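Cellulose biosynthesis protein BcsG (Salmonella typhimurium LT2, PDB 5OLT) is required for cellulose biosynthesis, this chain being the zinc-binding extramembrane domain, of the alkaline phosphatase family, of a membrane-bound subunit of the cellulose synthase. Local coordinates at residues A[171-176]-A[187-192]; A[196-201]-A[210-215]. One frame throughout, in Å; residues are numbered along the deposited sequence.

Interaction 1: A[171-176]-A[187-192]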
# COMPACT_ATOMS: atom_id res chain seq x y z
N MET A 171 -15.51 -4.82 11.44
CA MET A 171 -15.32 -5.32 12.80
C MET A 171 -15.95 -4.38 13.81
O MET A 171 -16.02 -3.16 13.60
CB MET A 171 -13.85 -5.56 13.11
CG MET A 171 -13.29 -6.77 12.38
SD MET A 171 -11.60 -7.22 12.80
CE MET A 171 -11.66 -7.23 14.61
N ASN A 172 -16.47 -4.96 14.89
CA ASN A 172 -17.15 -4.22 15.94
C ASN A 172 -16.33 -3.00 16.41
O ASN A 172 -15.17 -3.15 16.80
CB ASN A 172 -17.42 -5.15 17.12
CG ASN A 172 -18.10 -4.45 18.28
OD1 ASN A 172 -18.92 -3.55 18.09
ND2 ASN A 172 -17.76 -4.87 19.51
N GLN A 173 -16.97 -1.84 16.40
CA GLN A 173 -16.39 -0.60 16.88
C GLN A 173 -17.01 -0.10 18.20
O GLN A 173 -16.59 0.93 18.72
CB GLN A 173 -16.56 0.47 15.79
CG GLN A 173 -15.71 0.15 14.55
CD GLN A 173 -15.94 1.13 13.43
OE1 GLN A 173 -17.05 1.63 13.23
NE2 GLN A 173 -14.91 1.35 12.63
N SER A 174 -18.01 -0.82 18.73
CA SER A 174 -18.65 -0.40 19.99
C SER A 174 -17.64 -0.37 21.11
O SER A 174 -16.81 -1.29 21.22
CB SER A 174 -19.77 -1.38 20.40
OG SER A 174 -20.74 -1.50 19.39
N GLY A 175 -17.70 0.67 21.95
CA GLY A 175 -16.85 0.73 23.13
C GLY A 175 -15.44 1.23 22.86
O GLY A 175 -14.66 1.35 23.79
N LEU A 176 -15.10 1.52 21.61
CA LEU A 176 -13.76 2.05 21.34
C LEU A 176 -13.65 3.51 21.74
O LEU A 176 -14.57 4.26 21.53
CB LEU A 176 -13.42 1.92 19.86
CG LEU A 176 -13.23 0.50 19.31
CD1 LEU A 176 -13.10 0.62 17.80
CD2 LEU A 176 -11.99 -0.16 19.92
N PRO A 187 -16.62 9.88 14.43
CA PRO A 187 -15.43 9.59 15.21
C PRO A 187 -14.30 8.97 14.42
O PRO A 187 -14.52 8.19 13.47
CB PRO A 187 -15.91 8.57 16.25
CG PRO A 187 -17.37 8.68 16.28
CD PRO A 187 -17.78 9.09 14.89
N VAL A 188 -13.08 9.31 14.82
CA VAL A 188 -11.91 8.51 14.45
C VAL A 188 -11.45 7.84 15.74
O VAL A 188 -11.07 8.53 16.71
CB VAL A 188 -10.79 9.36 13.83
CG1 VAL A 188 -9.67 8.42 13.38
CG2 VAL A 188 -11.33 10.17 12.66
N TYR A 189 -11.56 6.51 15.79
CA TYR A 189 -11.25 5.79 17.00
C TYR A 189 -9.74 5.70 17.22
O TYR A 189 -8.96 5.72 16.25
CB TYR A 189 -11.84 4.38 16.93
CG TYR A 189 -13.32 4.45 16.79
CD1 TYR A 189 -14.10 4.93 17.85
CD2 TYR A 189 -13.95 4.06 15.60
CE1 TYR A 189 -15.48 5.05 17.72
CE2 TYR A 189 -15.35 4.17 15.47
CZ TYR A 189 -16.09 4.65 16.54
OH TYR A 189 -17.47 4.72 16.40
N ASP A 190 -9.34 5.51 18.47
CA ASP A 190 -7.93 5.35 18.78
C ASP A 190 -7.38 4.10 18.10
O ASP A 190 -7.92 2.98 18.27
CB ASP A 190 -7.73 5.20 20.28
CG ASP A 190 -6.29 5.17 20.63
OD1 ASP A 190 -5.65 6.24 20.62
OD2 ASP A 190 -5.79 4.06 20.86
N ASP A 191 -6.25 4.26 17.42
CA ASP A 191 -5.73 3.13 16.63
C ASP A 191 -5.15 2.02 17.47
O ASP A 191 -5.27 0.84 17.11
CB ASP A 191 -4.71 3.62 15.62
CG ASP A 191 -5.38 4.46 14.56
OD1 ASP A 191 -6.39 3.91 13.98
OD2 ASP A 191 -5.00 5.65 14.36
N LEU A 192 -4.49 2.37 18.59
CA LEU A 192 -3.98 1.32 19.47
C LEU A 192 -5.14 0.51 20.02
O LEU A 192 -5.01 -0.72 20.14
CB LEU A 192 -3.12 1.91 20.57
CG LEU A 192 -2.40 0.95 21.52
CD1 LEU A 192 -1.58 -0.07 20.72
CD2 LEU A 192 -1.56 1.75 22.51

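Interaction 2: A[196-201]-A[210-215]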
# COMPACT_ATOMS: atom_id res chain seq x y z
N ASN A 196 -5.46 -3.42 19.46
CA ASN A 196 -5.51 -4.34 20.61
C ASN A 196 -6.76 -5.22 20.59
O ASN A 196 -6.69 -6.41 20.97
CB ASN A 196 -5.40 -3.57 21.91
CG ASN A 196 -3.95 -3.27 22.26
OD1 ASN A 196 -3.03 -4.01 21.89
ND2 ASN A 196 -3.75 -2.19 22.99
N ARG A 197 -7.87 -4.67 20.13
CA ARG A 197 -9.10 -5.45 19.96
C ARG A 197 -8.89 -6.54 18.91
O ARG A 197 -9.27 -7.69 19.08
CB ARG A 197 -10.28 -4.53 19.61
CG ARG A 197 -11.54 -5.32 19.26
CD ARG A 197 -12.75 -4.42 19.13
NE ARG A 197 -13.12 -3.83 20.44
CZ ARG A 197 -14.19 -3.07 20.65
NH1 ARG A 197 -15.03 -2.78 19.66
NH2 ARG A 197 -14.42 -2.61 21.88
N TRP A 198 -8.23 -6.19 17.80
CA TRP A 198 -7.89 -7.16 16.79
C TRP A 198 -7.01 -8.29 17.37
O TRP A 198 -7.25 -9.48 17.12
CB TRP A 198 -7.16 -6.44 15.64
CG TRP A 198 -6.62 -7.34 14.59
CD1 TRP A 198 -7.30 -7.83 13.52
CD2 TRP A 198 -5.30 -7.89 14.52
NE1 TRP A 198 -6.50 -8.65 12.78
CE2 TRP A 198 -5.26 -8.72 13.37
CE3 TRP A 198 -4.15 -7.75 15.30
CZ2 TRP A 198 -4.10 -9.40 12.98
CZ3 TRP A 198 -3.01 -8.45 14.93
CH2 TRP A 198 -3.00 -9.27 13.78
N LEU A 199 -6.01 -7.91 18.16
CA LEU A 199 -5.04 -8.87 18.72
C LEU A 199 -5.71 -9.85 19.70
O LEU A 199 -5.40 -11.03 19.71
CB LEU A 199 -3.88 -8.15 19.41
CG LEU A 199 -2.75 -9.07 19.91
CD1 LEU A 199 -2.17 -9.97 18.82
CD2 LEU A 199 -1.67 -8.20 20.55
N THR A 200 -6.64 -9.37 20.52
CA THR A 200 -7.39 -10.27 21.43
C THR A 200 -8.22 -11.26 20.59
O THR A 200 -8.24 -12.48 20.86
CB THR A 200 -8.36 -9.51 22.36
OG1 THR A 200 -9.45 -9.00 21.58
CG2 THR A 200 -7.66 -8.36 23.13
N GLY A 201 -8.90 -10.75 19.55
CA GLY A 201 -9.76 -11.59 18.68
C GLY A 201 -8.99 -12.73 18.02
O GLY A 201 -9.48 -13.88 17.96
N SER A 210 -5.42 -15.83 9.07
CA SER A 210 -6.36 -14.74 8.80
C SER A 210 -5.66 -13.63 8.05
O SER A 210 -4.45 -13.52 8.09
CB SER A 210 -6.97 -14.18 10.08
OG SER A 210 -6.02 -13.44 10.83
N ALA A 211 -6.45 -12.81 7.38
CA ALA A 211 -5.94 -11.68 6.61
C ALA A 211 -6.90 -10.54 6.86
O ALA A 211 -8.09 -10.65 6.61
CB ALA A 211 -5.88 -12.01 5.12
N THR A 212 -6.36 -9.42 7.36
CA THR A 212 -7.14 -8.27 7.76
C THR A 212 -6.72 -7.05 6.97
O THR A 212 -5.53 -6.75 6.85
CB THR A 212 -6.92 -8.00 9.28
OG1 THR A 212 -7.37 -9.14 9.99
CG2 THR A 212 -7.70 -6.80 9.74
N PHE A 213 -7.73 -6.34 6.45
CA PHE A 213 -7.57 -5.03 5.85
C PHE A 213 -8.01 -3.98 6.85
O PHE A 213 -9.18 -3.98 7.29
CB PHE A 213 -8.41 -4.94 4.57
CG PHE A 213 -8.26 -3.63 3.85
CD1 PHE A 213 -7.06 -3.35 3.20
CD2 PHE A 213 -9.29 -2.71 3.82
CE1 PHE A 213 -6.91 -2.14 2.50
CE2 PHE A 213 -9.14 -1.46 3.14
CZ PHE A 213 -7.94 -1.20 2.50
N PHE A 214 -7.09 -3.09 7.22
CA PHE A 214 -7.36 -2.07 8.23
C PHE A 214 -7.13 -0.69 7.62
O PHE A 214 -6.00 -0.40 7.19
CB PHE A 214 -6.41 -2.32 9.43
CG PHE A 214 -6.47 -1.30 10.56
CD1 PHE A 214 -7.59 -0.46 10.81
CD2 PHE A 214 -5.35 -1.18 11.41
CE1 PHE A 214 -7.60 0.44 11.86
CE2 PHE A 214 -5.38 -0.27 12.48
CZ PHE A 214 -6.48 0.54 12.70
N ASN A 215 -8.18 0.15 7.56
CA ASN A 215 -8.03 1.49 7.00
C ASN A 215 -8.11 2.56 8.10
O ASN A 215 -8.98 2.50 8.96
CB ASN A 215 -9.09 1.76 5.90
CG ASN A 215 -8.89 3.10 5.26
OD1 ASN A 215 -9.54 4.07 5.63
ND2 ASN A 215 -7.99 3.16 4.26

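Interaction 1: A[171-176]-A[187-192]
Tyr189 meets Gln173 and Leu176, the first and last residues of a type II beta turn, just where strand 187-189 gives way to helix 191-203. The contact lies at the surface of the alkaline phosphatase-like domain and is made by van der Waals packing, with no hydrogen bond between 171-176 and 187-192.

In the apolar part, the Tyr189 ring lies across Leu176 at about a right angle. Leu176 CB comes within 3.7 Å of Tyr189 CD1, and Leu176 CD1 is 4.0 Å from Tyr189 CG. Tyr189 CG stands anti to its own carbonyl carbon (chi1 -60°), which directs the ring at the turn. Leu176 also rests on Ala193, Val194 and Arg197 of the helix, so turn, ring and helix pack together.

Gln173 approaches the CD2-CE2 side of the ring obliquely. Its extended chain crosses the phenol, with CD 3.7 Å from Tyr189 CE2 and the amide plane turned 58° from the ring plane. The amide is therefore neither stacked nor square to the ring. Its polar end is held elsewhere: NE2 donates to the carbonyls of Met147 and His149, two bonds that fix the amide beside the tyrosine.

Asp190 is the N-cap of the helix, its OD2 accepting from the N of Ala193, the residue just beyond 187-192. Bonds within 171-176 shape its backbone. Leu176 N closes the beta turn on Gln173 O through a weak bond, and Gly175 sits in it with positive phi. An Asx turn overlaps the start of the beta turn: Asn172 OD1 takes the Ser174 hydroxyl in its carbonyl plane at 3.0 Å from OG, whereas Ser174 N, 2.9 Å from the same OD1, approaches from 59° above that plane.

Interaction 2: A[196-201]-A[210-215]
Trp198 spans the gap between helix 191-203 and strand 210-216 to reach Thr212, in a buried helix-on-sheet contact of the alpha/beta core. The nearest CA atoms, those of Trp198 and Thr212, are still 9.1 Å apart.

From the helix, Trp198 CB points toward the strand, and CG continues anti to the backbone N (chi1 174°), carrying the indole across the gap. The pyrrole side of the ring leads. CD1 lies about equally near both branches of Thr212, 3.8 Å from OG1 and 3.9 Å from CG2. Next along the ring, NE1 donates to Thr212 OG1 at 3.0 Å, and the N-H...O angle of 151° makes the bond moderately bent. The hydroxyl sits at the ring edge, 18° out of the indole plane. Beyond NE1, CE2 is 4.0 Å from the same OG1, and past it the six-membered ring leads away from Thr212, CZ2 being already 4.4 Å from OG1. One threonine thus serves the leading edge twice, its oxygen satisfying the buried N-H while its methyl lies alongside NE1 and CD1. Thr212 presents both branches because OG1 stands anti to its carbonyl carbon and CG2 anti to its backbone N.

One residue before Trp198, Arg197 O accepts from both Gly201 N and Thr200 OG1, from the same face of its carbonyl plane.

The strand belongs to the large mixed sheet, where it runs parallel to 142-147 on one side and 60-66 on the other. Trp198 also touches Met146 of strand 142-147 and Phe248 of helix 234-255, which places the indole between the sheet and that neighbouring helix.

In the fold
From the N terminus, the chain leaves helix 156-162, forms the turn of 171-176, and passes through the two-strand hairpin 178-181/187-189. Interaction 1 closes this excursion where the hairpin runs into helix 191-203. Interaction 2 follows in series, neither nesting with it nor crossing it: the same helix turns back through a short connection into strand 210-216 of the central sheet. The helix is thus shared, its start lying in interaction 1 and its middle in interaction 2, with centres about 12 Å apart. Arg197 joins them directly, its NH1 probably hydrogen-bonded to the carbonyls of Asn172 and Ser174, while Phe214 packs against Asp191.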